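Local structure of concanavalin B (Canavalia ensiformis, 6CAF) at residues V34-R39 / L73-V78; G42-T47 / S88-Q93; T181-A186 / H205-F210; P252-T257 / R292-E297. The protein may act as a carbohydrate-binding protein of the jack bean, a chitinase-like member of glycosyl hydrolase family 18. One frame throughout, in Å; residues are numbered along the deposited sequence. Where two conformers were deposited one is given.

Interaction 1 of 4, residues V34-R39 / L73-V78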
loop_
_atom_site.group_PDB
_atom_site.type_symbol
_atom_site.label_atom_id
_atom_site.label_comp_id
_atom_site.label_asym_id
_atom_site.label_seq_id
_atom_site.Cartn_x
_atom_site.Cartn_y
_atom_site.Cartn_z
ATOM N N VAL A 34 5.022 -3.652 -3.013
ATOM C CA VAL A 34 5.642 -4.218 -1.834
ATOM C C VAL A 34 5.825 -3.148 -0.776
ATOM O O VAL A 34 6.069 -1.978 -1.095
ATOM C CB VAL A 34 6.988 -4.871 -2.191
ATOM C CG1 VAL A 34 8.032 -3.845 -2.609
ATOM C CG2 VAL A 34 7.519 -5.768 -1.083
ATOM N N TYR A 35 5.706 -3.564 0.478
ATOM C CA TYR A 35 5.987 -2.718 1.626
ATOM C C TYR A 35 7.460 -2.794 2.006
ATOM O O TYR A 35 8.036 -3.875 2.146
ATOM C CB TYR A 35 5.139 -3.121 2.812
ATOM C CG TYR A 35 3.662 -2.845 2.670
ATOM C CD1 TYR A 35 2.825 -3.725 2.000
ATOM C CD2 TYR A 35 3.104 -1.708 3.194
ATOM C CE1 TYR A 35 1.472 -3.494 1.873
ATOM C CE2 TYR A 35 1.751 -1.478 3.087
ATOM C CZ TYR A 35 0.933 -2.342 2.441
ATOM O OH TYR A 35 -0.421 -2.061 2.368
ATOM N N TRP A 36 8.037 -1.617 2.203
ATOM C CA TRP A 36 9.433 -1.453 2.566
ATOM C C TRP A 36 9.572 -0.435 3.671
ATOM O O TRP A 36 8.956 0.615 3.606
ATOM C CB TRP A 36 10.238 -1.001 1.339
ATOM C CG TRP A 36 11.684 -0.780 1.641
ATOM C CD1 TRP A 36 12.683 -1.715 1.540
ATOM C CD2 TRP A 36 12.288 0.413 2.170
ATOM N NE1 TRP A 36 13.868 -1.169 1.986
ATOM C CE2 TRP A 36 13.641 0.126 2.391
ATOM C CE3 TRP A 36 11.831 1.702 2.439
ATOM C CZ2 TRP A 36 14.519 1.070 2.896
ATOM C CZ3 TRP A 36 12.686 2.619 2.950
ATOM C CH2 TRP A 36 14.013 2.314 3.165
ATOM N N GLY A 37 10.382 -0.730 4.674
ATOM C CA GLY A 37 10.628 0.254 5.703
ATOM C C GLY A 37 11.179 -0.209 7.021
ATOM O O GLY A 37 11.182 0.562 7.954
ATOM N N GLN A 38 11.720 -1.327 7.136
ATOM C CA GLN A 38 12.309 -1.947 8.326
ATOM C C GLN A 38 13.688 -2.448 7.990
ATOM O O GLN A 38 14.039 -2.582 6.829
ATOM C CB GLN A 38 11.432 -3.067 8.878
ATOM C CG GLN A 38 11.215 -4.271 8.013
ATOM C CD GLN A 38 10.316 -5.304 8.701
ATOM O OE1 GLN A 38 9.572 -4.972 9.642
ATOM N NE2 GLN A 38 10.433 -6.559 8.283
ATOM N N ARG A 39 14.538 -2.558 9.004
ATOM C CA ARG A 39 15.923 -2.928 8.753
ATOM C C ARG A 39 16.069 -4.200 7.922
ATOM O O ARG A 39 16.868 -4.268 6.977
ATOM C CB ARG A 39 16.669 -3.073 10.082
ATOM C CG ARG A 39 18.119 -3.493 9.926
ATOM C CD ARG A 39 18.827 -3.639 11.273
ATOM N NE ARG A 39 19.254 -2.337 11.774
ATOM C CZ ARG A 39 20.443 -1.792 11.536
ATOM N NH1 ARG A 39 20.726 -0.599 12.041
ATOM N NH2 ARG A 39 21.366 -2.444 10.831
ATOM N N LEU A 73 9.079 11.150 10.374
ATOM C CA LEU A 73 9.158 9.803 9.880
ATOM C C LEU A 73 10.215 9.012 10.643
ATOM O O LEU A 73 11.355 9.450 10.800
ATOM C CB LEU A 73 9.465 9.834 8.379
ATOM C CG LEU A 73 9.433 8.466 7.686
ATOM C CD1 LEU A 73 8.027 7.898 7.673
ATOM C CD2 LEU A 73 9.959 8.618 6.293
ATOM N N GLU A 74 9.824 7.835 11.101
ATOM C CA GLU A 74 10.739 6.905 11.736
ATOM C C GLU A 74 10.517 5.541 11.098
ATOM O O GLU A 74 9.436 4.976 11.181
ATOM C CB GLU A 74 10.434 6.797 13.230
ATOM C CG GLU A 74 10.805 8.016 14.047
ATOM C CD GLU A 74 12.180 7.929 14.688
ATOM O OE1 GLU A 74 12.973 7.029 14.370
ATOM O OE2 GLU A 74 12.452 8.792 15.519
ATOM N N LEU A 75 11.551 5.051 10.444
ATOM C CA LEU A 75 11.527 3.735 9.811
ATOM C C LEU A 75 12.401 2.830 10.676
ATOM O O LEU A 75 13.594 3.119 10.872
ATOM C CB LEU A 75 12.063 3.825 8.384
ATOM C CG LEU A 75 11.259 4.729 7.435
ATOM C CD1 LEU A 75 11.845 4.644 6.036
ATOM C CD2 LEU A 75 9.783 4.365 7.438
ATOM N N GLU A 76 11.794 1.762 11.211
ATOM C CA GLU A 76 12.389 0.948 12.267
ATOM C C GLU A 76 13.745 0.391 11.866
ATOM O O GLU A 76 13.859 -0.367 10.902
ATOM C CB GLU A 76 11.440 -0.185 12.640
ATOM C CG GLU A 76 11.871 -0.991 13.845
ATOM C CD GLU A 76 11.018 -2.243 13.999
ATOM O OE1 GLU A 76 9.774 -2.084 14.290
ATOM O OE2 GLU A 76 11.608 -3.374 13.781
ATOM N N GLY A 77 14.774 0.799 12.596
ATOM C CA GLY A 77 16.119 0.327 12.331
ATOM C C GLY A 77 16.725 0.836 11.039
ATOM O O GLY A 77 17.768 0.314 10.594
ATOM N N VAL A 78 16.082 1.829 10.437
ATOM C CA VAL A 78 16.498 2.322 9.132
ATOM C C VAL A 78 16.839 3.818 9.207
ATOM O O VAL A 78 17.936 4.231 8.873
ATOM C CB VAL A 78 15.417 2.096 8.074
ATOM C CG1 VAL A 78 15.808 2.732 6.759
ATOM C CG2 VAL A 78 15.180 0.607 7.869
HETATM O O HOH W 1 9.346 0.929 9.955
HETATM O O HOH W 2 13.580 -3.575 11.928
#
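W36 and L75 make the first meeting of the two segments: the indole lies crosswise to the leucine chain, with W36 CZ3 3.8 Å from L75 CD1. W36 CG stands anti to the backbone N (chi1 179°), and W36 CH2 also touches V78 CG1. A large flat apolar group suits this place because one ring spans both branched side chains, while its NE1 is bonded to the carbonyl of G42. At G37 the backbone angles would push any CB against the carbonyl oxygen of W36, so a residue without a side chain fits. The oxygen of G37 lies 3.4 Å from L75 CB, and water 1 bridges it to the amide of E76, giving 2.7 Å to G37 O and 2.9 Å to E76 N. Next, Q38 CA makes a CA-H...O contact with E76 O, and V78 CG2 presses on the peptide between Q38 and R39, 3.4 Å from Q38 C. R39 N gives E76 O a weak hydrogen bond of 3.0 Å, bent to 127° at the hydrogen, and water 2 joins the same amide to E76 OE2. The aliphatic part of R39 passes over G77, where a CB would collide with R39 CB. The contact lies just past the C-terminal end of strand 31-36, where D41 accepts the amides of G37 and Q38. Strand 55-64 packs against it, with L75 resting on I58 and W36 on V56, and helix 44-49 covers W36 through L44 and T47.

Interaction 2 of 4, residues G42-T47 / S88-Q93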
loop_
_atom_site.group_PDB
_atom_site.type_symbol
_atom_site.label_atom_id
_atom_site.label_comp_id
_atom_site.label_asym_id
_atom_site.label_seq_id
_atom_site.Cartn_x
_atom_site.Cartn_y
_atom_site.Cartn_z
ATOM N N GLY A 42 16.242 -4.660 3.959
ATOM C CA GLY A 42 17.368 -4.265 3.140
ATOM C C GLY A 42 17.180 -2.876 2.523
ATOM O O GLY A 42 16.352 -2.073 2.961
ATOM N N LEU A 43 17.981 -2.586 1.505
ATOM C CA LEU A 43 18.002 -1.270 0.915
ATOM C C LEU A 43 16.799 -1.034 0.011
ATOM O O LEU A 43 16.364 -1.917 -0.723
ATOM C CB LEU A 43 19.252 -1.048 0.102
ATOM C CG LEU A 43 20.548 -1.124 0.890
ATOM C CD1 LEU A 43 21.653 -0.749 -0.074
ATOM C CD2 LEU A 43 20.600 -0.182 2.072
ATOM N N LEU A 44 16.312 0.205 0.035
ATOM C CA LEU A 44 15.304 0.642 -0.932
ATOM C C LEU A 44 15.858 0.492 -2.356
ATOM O O LEU A 44 15.173 -0.011 -3.253
ATOM C CB LEU A 44 14.880 2.098 -0.658
ATOM C CG LEU A 44 13.890 2.635 -1.681
ATOM C CD1 LEU A 44 12.602 1.856 -1.682
ATOM C CD2 LEU A 44 13.581 4.106 -1.411
ATOM N N ARG A 45 17.098 0.919 -2.565
ATOM C CA ARG A 45 17.692 0.750 -3.886
ATOM C C ARG A 45 17.595 -0.692 -4.369
ATOM O O ARG A 45 17.241 -0.946 -5.531
ATOM C CB ARG A 45 19.171 1.100 -3.831
ATOM C CG ARG A 45 19.874 0.827 -5.143
ATOM C CD ARG A 45 21.385 0.700 -4.981
ATOM N NE ARG A 45 21.751 -0.528 -4.299
ATOM C CZ ARG A 45 22.960 -0.805 -3.852
ATOM N NH1 ARG A 45 23.913 0.060 -4.008
ATOM N NH2 ARG A 45 23.211 -1.946 -3.267
ATOM N N ASP A 46 17.992 -1.634 -3.519
ATOM C CA ASP A 46 18.030 -3.045 -3.931
ATOM C C ASP A 46 16.643 -3.518 -4.243
ATOM O O ASP A 46 16.443 -4.292 -5.161
ATOM C CB ASP A 46 18.635 -3.949 -2.838
ATOM C CG ASP A 46 20.075 -3.725 -2.615
ATOM O OD1 ASP A 46 20.773 -3.132 -3.475
ATOM O OD2 ASP A 46 20.544 -4.115 -1.526
ATOM N N THR A 47 15.675 -3.057 -3.454
ATOM C CA THR A 47 14.283 -3.406 -3.664
ATOM C C THR A 47 13.860 -2.990 -5.074
ATOM O O THR A 47 13.326 -3.790 -5.844
ATOM C CB THR A 47 13.440 -2.743 -2.570
ATOM O OG1 THR A 47 13.814 -3.325 -1.321
ATOM C CG2 THR A 47 11.971 -2.965 -2.765
ATOM N N SER A 88 16.309 11.605 5.200
ATOM C CA SER A 88 16.582 12.354 3.987
ATOM C C SER A 88 17.660 11.708 3.115
ATOM O O SER A 88 17.773 12.036 1.931
ATOM C CB SER A 88 16.936 13.800 4.330
ATOM O OG SER A 88 18.080 13.842 5.149
ATOM N N PHE A 89 18.435 10.794 3.687
ATOM C CA PHE A 89 19.450 10.061 2.910
ATOM C C PHE A 89 18.765 9.266 1.791
ATOM O O PHE A 89 19.379 8.944 0.784
ATOM C CB PHE A 89 20.321 9.123 3.808
ATOM C CG PHE A 89 19.737 7.704 4.021
ATOM C CD1 PHE A 89 20.018 6.660 3.145
ATOM C CD2 PHE A 89 18.979 7.417 5.139
ATOM C CE1 PHE A 89 19.515 5.388 3.365
ATOM C CE2 PHE A 89 18.458 6.152 5.355
ATOM C CZ PHE A 89 18.719 5.139 4.473
ATOM N N LEU A 90 17.470 8.980 1.962
ATOM C CA LEU A 90 16.748 8.194 0.973
ATOM C C LEU A 90 16.382 8.936 -0.299
ATOM O O LEU A 90 16.009 8.313 -1.291
ATOM C CB LEU A 90 15.501 7.554 1.590
ATOM C CG LEU A 90 15.748 6.466 2.630
ATOM C CD1 LEU A 90 14.492 6.192 3.428
ATOM C CD2 LEU A 90 16.259 5.190 1.995
ATOM N N GLU A 91 16.556 10.257 -0.313
ATOM C CA GLU A 91 16.154 11.031 -1.477
ATOM C C GLU A 91 16.721 10.490 -2.777
ATOM O O GLU A 91 15.982 10.287 -3.746
ATOM C CB GLU A 91 16.570 12.479 -1.317
ATOM C CG GLU A 91 16.190 13.385 -2.484
ATOM C CD GLU A 91 16.753 14.791 -2.384
ATOM O OE1 GLU A 91 16.681 15.403 -1.296
ATOM O OE2 GLU A 91 17.195 15.311 -3.420
ATOM N N SER A 92 18.033 10.260 -2.818
ATOM C CA SER A 92 18.640 9.828 -4.074
ATOM C C SER A 92 18.104 8.441 -4.500
ATOM O O SER A 92 17.908 8.194 -5.689
ATOM C CB SER A 92 20.171 9.796 -3.955
ATOM O OG SER A 92 20.562 8.850 -2.987
ATOM N N GLN A 93 17.859 7.553 -3.543
ATOM C CA GLN A 93 17.350 6.227 -3.840
ATOM C C GLN A 93 15.921 6.292 -4.357
ATOM O O GLN A 93 15.547 5.575 -5.299
ATOM C CB GLN A 93 17.438 5.291 -2.630
ATOM C CG GLN A 93 18.862 4.942 -2.256
ATOM C CD GLN A 93 18.971 4.114 -1.007
ATOM O OE1 GLN A 93 18.425 3.002 -0.927
ATOM N NE2 GLN A 93 19.723 4.623 -0.030
HETATM O O HOH W 3 17.651 2.064 1.701
#
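Q93 reaches R45 because its CG is anti to its own carbonyl carbon (chi1 -68°) and CD continues in an extended chain (chi2 175°), which carries the amide across to the start of helix 44-49. There Q93 OE1 accepts R45 N at 3.0 Å, the donor lying in the carbonyl plane on a lone pair, with 151° at the hydrogen. Water 3 adds a second link, accepting from L44 N at 2.8 Å and donating to Q93 OE1 at 2.9 Å. Beside this polar bridge L44 CB comes to 4.3 Å from L90 CD2, a loose apolar touch suited to two leucines that both also rest on W36. R45 lends the contact its CB, 3.6 Å from Q93 OE1, while its guanidinium turns off to grip D46 OD1 with NE and NH2. A leucine in place of Q93 would probably leave R45 N without its acceptor and water 3 without one of its anchors. L43 is the N-cap residue, and the amides of the first helical turn have no carbonyl of an earlier turn to bond. A glutamine oxygen satisfies one directly and another through water, and the helix start is likely to polarise that neutral carbonyl.

Interaction 3 of 4, residues T181-A186 / H205-F210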
loop_
_atom_site.group_PDB
_atom_site.type_symbol
_atom_site.label_atom_id
_atom_site.label_comp_id
_atom_site.label_asym_id
_atom_site.label_seq_id
_atom_site.Cartn_x
_atom_site.Cartn_y
_atom_site.Cartn_z
ATOM N N THR A 181 -0.330 14.651 -10.438
ATOM C CA THR A 181 -0.553 13.311 -10.909
ATOM C C THR A 181 -0.390 12.277 -9.795
ATOM O O THR A 181 -0.484 11.070 -10.072
ATOM C CB THR A 181 0.418 12.976 -12.057
ATOM O OG1 THR A 181 1.767 13.092 -11.590
ATOM C CG2 THR A 181 0.221 13.936 -13.243
ATOM N N PHE A 182 -0.171 12.705 -8.543
ATOM C CA PHE A 182 0.016 11.716 -7.501
ATOM C C PHE A 182 -1.242 10.889 -7.327
ATOM O O PHE A 182 -2.359 11.335 -7.589
ATOM C CB PHE A 182 0.533 12.312 -6.169
ATOM C CG PHE A 182 -0.433 13.228 -5.473
ATOM C CD1 PHE A 182 -1.435 12.734 -4.658
ATOM C CD2 PHE A 182 -0.307 14.582 -5.589
ATOM C CE1 PHE A 182 -2.290 13.589 -4.018
ATOM C CE2 PHE A 182 -1.161 15.433 -4.948
ATOM C CZ PHE A 182 -2.148 14.940 -4.157
ATOM N N LEU A 183 -1.008 9.682 -6.852
ATOM C CA LEU A 183 -2.060 8.696 -6.672
ATOM C C LEU A 183 -2.426 8.566 -5.196
ATOM O O LEU A 183 -1.660 8.919 -4.297
ATOM C CB LEU A 183 -1.579 7.343 -7.185
ATOM C CG LEU A 183 -1.238 7.348 -8.665
ATOM C CD1 LEU A 183 -0.426 6.118 -9.047
ATOM C CD2 LEU A 183 -2.487 7.448 -9.524
ATOM N N LEU A 184 -3.632 8.060 -4.982
ATOM C CA LEU A 184 -4.164 7.839 -3.658
ATOM C C LEU A 184 -4.606 6.384 -3.567
ATOM O O LEU A 184 -5.330 5.881 -4.436
ATOM C CB LEU A 184 -5.325 8.784 -3.406
ATOM C CG LEU A 184 -4.882 10.236 -3.326
ATOM C CD1 LEU A 184 -6.018 11.199 -3.536
ATOM C CD2 LEU A 184 -4.166 10.512 -2.030
ATOM N N SER A 185 -4.180 5.683 -2.521
ATOM C CA SER A 185 -4.538 4.265 -2.385
ATOM C C SER A 185 -4.865 3.933 -0.956
ATOM O O SER A 185 -4.572 4.709 -0.047
ATOM C CB SER A 185 -3.418 3.399 -2.902
ATOM O OG SER A 185 -2.242 3.571 -2.193
ATOM N N ALA A 186 -5.474 2.768 -0.775
ATOM C CA ALA A 186 -5.892 2.299 0.540
ATOM C C ALA A 186 -5.622 0.823 0.693
ATOM O O ALA A 186 -5.594 0.092 -0.302
ATOM C CB ALA A 186 -7.351 2.552 0.755
ATOM N N HIS A 205 -12.512 8.367 -4.383
ATOM C CA HIS A 205 -11.296 9.099 -4.705
ATOM C C HIS A 205 -10.052 8.259 -4.756
ATOM O O HIS A 205 -9.066 8.706 -5.326
ATOM C CB HIS A 205 -10.965 10.217 -3.709
ATOM C CG HIS A 205 -11.953 11.302 -3.616
ATOM N ND1 HIS A 205 -12.622 11.784 -4.697
ATOM C CD2 HIS A 205 -12.369 12.030 -2.553
ATOM C CE1 HIS A 205 -13.422 12.758 -4.322
ATOM N NE2 HIS A 205 -13.243 12.972 -3.030
ATOM N N PHE A 206 -10.064 7.055 -4.185
ATOM C CA PHE A 206 -8.880 6.236 -4.278
ATOM C C PHE A 206 -8.675 5.735 -5.704
ATOM O O PHE A 206 -9.589 5.227 -6.342
ATOM C CB PHE A 206 -8.908 5.034 -3.339
ATOM C CG PHE A 206 -8.805 5.367 -1.874
ATOM C CD1 PHE A 206 -7.663 5.957 -1.368
ATOM C CD2 PHE A 206 -9.832 5.063 -0.994
ATOM C CE1 PHE A 206 -7.539 6.220 -0.023
ATOM C CE2 PHE A 206 -9.706 5.343 0.355
ATOM C CZ PHE A 206 -8.559 5.907 0.839
ATOM N N ASP A 207 -7.436 5.841 -6.160
ATOM C CA ASP A 207 -7.019 5.213 -7.399
ATOM C C ASP A 207 -6.920 3.696 -7.309
ATOM O O ASP A 207 -7.257 2.989 -8.271
ATOM C CB ASP A 207 -5.677 5.790 -7.867
ATOM C CG ASP A 207 -5.754 7.277 -8.154
ATOM O OD1 ASP A 207 -6.260 7.577 -9.261
ATOM O OD2 ASP A 207 -5.315 8.062 -7.297
ATOM N N TYR A 208 -6.419 3.211 -6.176
ATOM C CA TYR A 208 -6.150 1.798 -6.008
ATOM C C TYR A 208 -6.606 1.354 -4.630
ATOM O O TYR A 208 -6.410 2.088 -3.645
ATOM C CB TYR A 208 -4.664 1.501 -6.076
ATOM C CG TYR A 208 -3.944 1.853 -7.328
ATOM C CD1 TYR A 208 -4.481 1.608 -8.565
ATOM C CD2 TYR A 208 -2.636 2.327 -7.255
ATOM C CE1 TYR A 208 -3.761 1.895 -9.734
ATOM C CE2 TYR A 208 -1.880 2.560 -8.391
ATOM C CZ TYR A 208 -2.461 2.386 -9.642
ATOM O OH TYR A 208 -1.672 2.644 -10.751
ATOM N N ILE A 209 -7.139 0.136 -4.569
ATOM C CA ILE A 209 -7.507 -0.481 -3.310
ATOM C C ILE A 209 -6.765 -1.809 -3.205
ATOM O O ILE A 209 -6.893 -2.676 -4.074
ATOM C CB ILE A 209 -9.025 -0.746 -3.235
ATOM C CG1 ILE A 209 -9.829 0.533 -3.483
ATOM C CG2 ILE A 209 -9.393 -1.408 -1.932
ATOM C CD1 ILE A 209 -9.695 1.557 -2.410
ATOM N N PHE A 210 -5.974 -1.939 -2.145
ATOM C CA PHE A 210 -5.179 -3.119 -1.854
ATOM C C PHE A 210 -5.849 -3.865 -0.697
ATOM O O PHE A 210 -5.676 -3.504 0.460
ATOM C CB PHE A 210 -3.760 -2.681 -1.465
ATOM C CG PHE A 210 -2.990 -2.035 -2.572
ATOM C CD1 PHE A 210 -3.089 -0.683 -2.823
ATOM C CD2 PHE A 210 -2.172 -2.791 -3.392
ATOM C CE1 PHE A 210 -2.372 -0.099 -3.842
ATOM C CE2 PHE A 210 -1.456 -2.204 -4.420
ATOM C CZ PHE A 210 -1.584 -0.856 -4.671
#
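A186 and F206 form the tight part of this contact: the methyl CB sits over the centre of the phenyl face, 3.6 Å from the ring centroid, in a CH-pi contact. With its CG anti to the carbonyl carbon (chi1 -69°), the F206 ring starts toward the neighbouring strand, and its CE1 comes within 3.3 Å of S185 O. Alanine suits the spot, since a longer side chain would meet the ring it now covers. An alanine in place of F206 would probably open a gap between the A186 methyl and helix 198-202, whose A200 and I201 the ring also touches. On the face of the sheet that carries A186, I209 CD1 approaches A186 CB at 4.1 Å. S185 pairs with Y208 and A186 with I209 in a parallel register, the strand axes differing by 26°; with helix 198-202 between them the strands make a beta-alpha-beta unit of the family's TIM barrel. A186 N donates to Y208 O, and F210 N to A186 O at 2.8 Å and a nearly straight 171°. S185 and Y208 point to the other face, where S185 OG bonds H152; at the edge of the F210 ring lies S185 CB. Toward the start of the strands, where the contact is partly exposed to solvent, L183 CD1 comes no nearer to Y208 CE2 than 3.9 Å, and the L183 and D207 side chains cross at about a right angle, CD2 against CG. D207 OD2, with K175 as a long, weak ionic partner, takes L184 N at 2.9 Å on its anti lone pair, and D207 N returns a 2.7 Å bond to L184 O.

Interaction 4 of 4, residues P252-T257 / R292-E297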
loop_
_atom_site.group_PDB
_atom_site.type_symbol
_atom_site.label_atom_id
_atom_site.label_comp_id
_atom_site.label_asym_id
_atom_site.label_seq_id
_atom_site.Cartn_x
_atom_site.Cartn_y
_atom_site.Cartn_z
ATOM N N PRO A 252 0.369 -11.887 2.372
ATOM C CA PRO A 252 1.640 -12.051 3.063
ATOM C C PRO A 252 2.621 -12.810 2.189
ATOM O O PRO A 252 2.238 -13.756 1.506
ATOM C CB PRO A 252 1.264 -12.879 4.291
ATOM C CG PRO A 252 0.054 -13.624 3.896
ATOM C CD PRO A 252 -0.649 -12.842 2.839
ATOM N N ALA A 253 3.892 -12.419 2.232
ATOM C CA ALA A 253 4.867 -13.068 1.355
ATOM C C ALA A 253 5.506 -14.294 1.965
ATOM O O ALA A 253 6.301 -14.946 1.304
ATOM C CB ALA A 253 5.926 -12.085 0.898
ATOM N N SER A 254 5.166 -14.614 3.212
ATOM C CA SER A 254 5.624 -15.842 3.830
ATOM C C SER A 254 4.571 -16.297 4.824
ATOM O O SER A 254 3.737 -15.503 5.244
ATOM C CB SER A 254 6.931 -15.608 4.574
ATOM O OG SER A 254 6.701 -14.830 5.721
ATOM N N GLN A 255 4.607 -17.559 5.209
ATOM C CA GLN A 255 3.732 -18.003 6.284
ATOM C C GLN A 255 3.957 -17.227 7.590
ATOM O O GLN A 255 3.001 -16.963 8.322
ATOM C CB GLN A 255 3.891 -19.500 6.530
ATOM C CG GLN A 255 3.247 -20.345 5.458
ATOM C CD GLN A 255 3.808 -21.755 5.398
ATOM O OE1 GLN A 255 3.740 -22.417 4.364
ATOM N NE2 GLN A 255 4.371 -22.217 6.506
ATOM N N ALA A 256 5.197 -16.826 7.872
ATOM C CA ALA A 256 5.501 -16.119 9.129
ATOM C C ALA A 256 4.909 -14.709 9.245
ATOM O O ALA A 256 4.733 -14.199 10.352
ATOM C CB ALA A 256 7.006 -16.072 9.365
ATOM N N THR A 257 4.594 -14.073 8.129
ATOM C CA THR A 257 3.996 -12.716 8.122
ATOM C C THR A 257 2.489 -12.800 8.073
ATOM O O THR A 257 1.798 -11.789 7.811
ATOM C CB THR A 257 4.456 -11.776 6.958
ATOM O OG1 THR A 257 4.484 -12.460 5.699
ATOM C CG2 THR A 257 5.821 -11.194 7.258
ATOM N N ARG A 292 8.770 -6.666 2.205
ATOM C CA ARG A 292 9.960 -6.906 1.425
ATOM C C ARG A 292 10.833 -7.996 2.081
ATOM O O ARG A 292 11.339 -8.874 1.378
ATOM C CB ARG A 292 10.726 -5.620 1.226
ATOM C CG ARG A 292 12.065 -5.786 0.539
ATOM C CD ARG A 292 11.995 -6.354 -0.856
ATOM N NE ARG A 292 13.326 -6.326 -1.424
ATOM C CZ ARG A 292 13.888 -7.230 -2.220
ATOM N NH1 ARG A 292 13.150 -8.144 -2.784
ATOM N NH2 ARG A 292 15.185 -7.154 -2.494
ATOM N N GLN A 293 11.017 -7.929 3.395
ATOM C CA GLN A 293 11.807 -8.940 4.094
ATOM C C GLN A 293 11.296 -10.336 3.789
ATOM O O GLN A 293 12.072 -11.255 3.466
ATOM C CB GLN A 293 11.751 -8.697 5.615
ATOM C CG GLN A 293 12.424 -9.766 6.454
ATOM C CD GLN A 293 12.265 -9.626 7.946
ATOM O OE1 GLN A 293 11.651 -8.699 8.454
ATOM N NE2 GLN A 293 12.836 -10.580 8.664
ATOM N N ALA A 294 9.988 -10.531 3.931
ATOM C CA ALA A 294 9.427 -11.842 3.715
ATOM C C ALA A 294 9.561 -12.291 2.264
ATOM O O ALA A 294 9.803 -13.470 1.985
ATOM C CB ALA A 294 7.984 -11.869 4.180
ATOM N N ASP A 295 9.413 -11.331 1.345
ATOM C CA ASP A 295 9.545 -11.645 -0.084
ATOM C C ASP A 295 10.968 -12.080 -0.413
ATOM O O ASP A 295 11.181 -13.057 -1.130
ATOM C CB ASP A 295 9.137 -10.441 -0.908
ATOM C CG ASP A 295 8.887 -10.746 -2.351
ATOM O OD1 ASP A 295 8.712 -11.924 -2.694
ATOM O OD2 ASP A 295 8.824 -9.793 -3.156
ATOM N N LYS A 296 11.944 -11.396 0.181
ATOM C CA LYS A 296 13.337 -11.802 0.010
ATOM C C LYS A 296 13.605 -13.208 0.544
ATOM O O LYS A 296 14.389 -13.968 -0.017
ATOM C CB LYS A 296 14.278 -10.853 0.807
ATOM C CG LYS A 296 14.516 -9.529 0.187
ATOM C CD LYS A 296 14.791 -8.457 1.217
ATOM C CE LYS A 296 15.943 -8.826 2.120
ATOM N NZ LYS A 296 17.185 -8.860 1.295
ATOM N N GLU A 297 13.002 -13.498 1.679
ATOM C CA GLU A 297 13.198 -14.772 2.353
ATOM C C GLU A 297 12.667 -15.927 1.521
ATOM O O GLU A 297 13.252 -17.009 1.522
ATOM C CB GLU A 297 12.485 -14.765 3.714
ATOM C CG GLU A 297 12.577 -16.097 4.462
ATOM C CD GLU A 297 11.733 -16.150 5.719
ATOM O OE1 GLU A 297 11.448 -15.076 6.283
ATOM O OE2 GLU A 297 11.396 -17.279 6.174
HETATM O O HOH W 4 9.025 -14.115 6.842
#
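Small side chains pack here, A253, S254 and T257 against A294 and D295, where the loop leaving strand 247-252 leans on the first turns of helix 292-298. A294 is the hub. Its CB lies 3.6 Å from S254 OG and 3.9 Å from A253 CB, and it meets T257 CG2 as well, although T257 was deposited in two conformers and that touch holds for one of them. A single methyl suits this place, because three loop side chains close in on it, and a bulkier group would probably push loop and helix apart. A253 does likewise in the loop: its CB is 3.6 Å from D295 N and 4.0 Å from D295 CB, so it rests on the helix backbone itself. D295 sends its carboxylate off to Y53 and S301. Polar ties run round the apolar centre. S254 OG, turned between its own N and carbonyl carbon (chi1 71°), is bound to water 4 at 2.7 Å, and this water donates to E297 OE1, also at 2.7 Å. T298 OG1 is hydrogen-bonded to the carbonyls of A253 and A294, which must share its one proton, and so pins loop to helix. Strand 247-252 pairs with strand 284-290, which helix 292-298 follows almost at once. The arrangement is thus that of two neighbouring beta-alpha connections packed together at the C-terminal ends of their strands, as in the TIM barrel of family 18.

How the interactions relate
Three of the contacts form a connected group. W36 NE1 of interaction 1 reaches G42 O of interaction 2 at 2.8 Å, Y35 O of interaction 1 meets R292 N of interaction 4 at 2.9 Å, and T47 OG1 of interaction 2 lies 3.0 Å from R292 NE of interaction 4. R292 thus ties helix 292-298 both to strand 31-36 and to helix 44-49. Interaction 3 stands across the chain's centre, its own centre about 21 Å from that of interaction 1. The two still share H152, which bonds Y35 on one side and S185 on the other; it belongs to strand 150-154, the strand that in family 18 chitinases carries the catalytic motif.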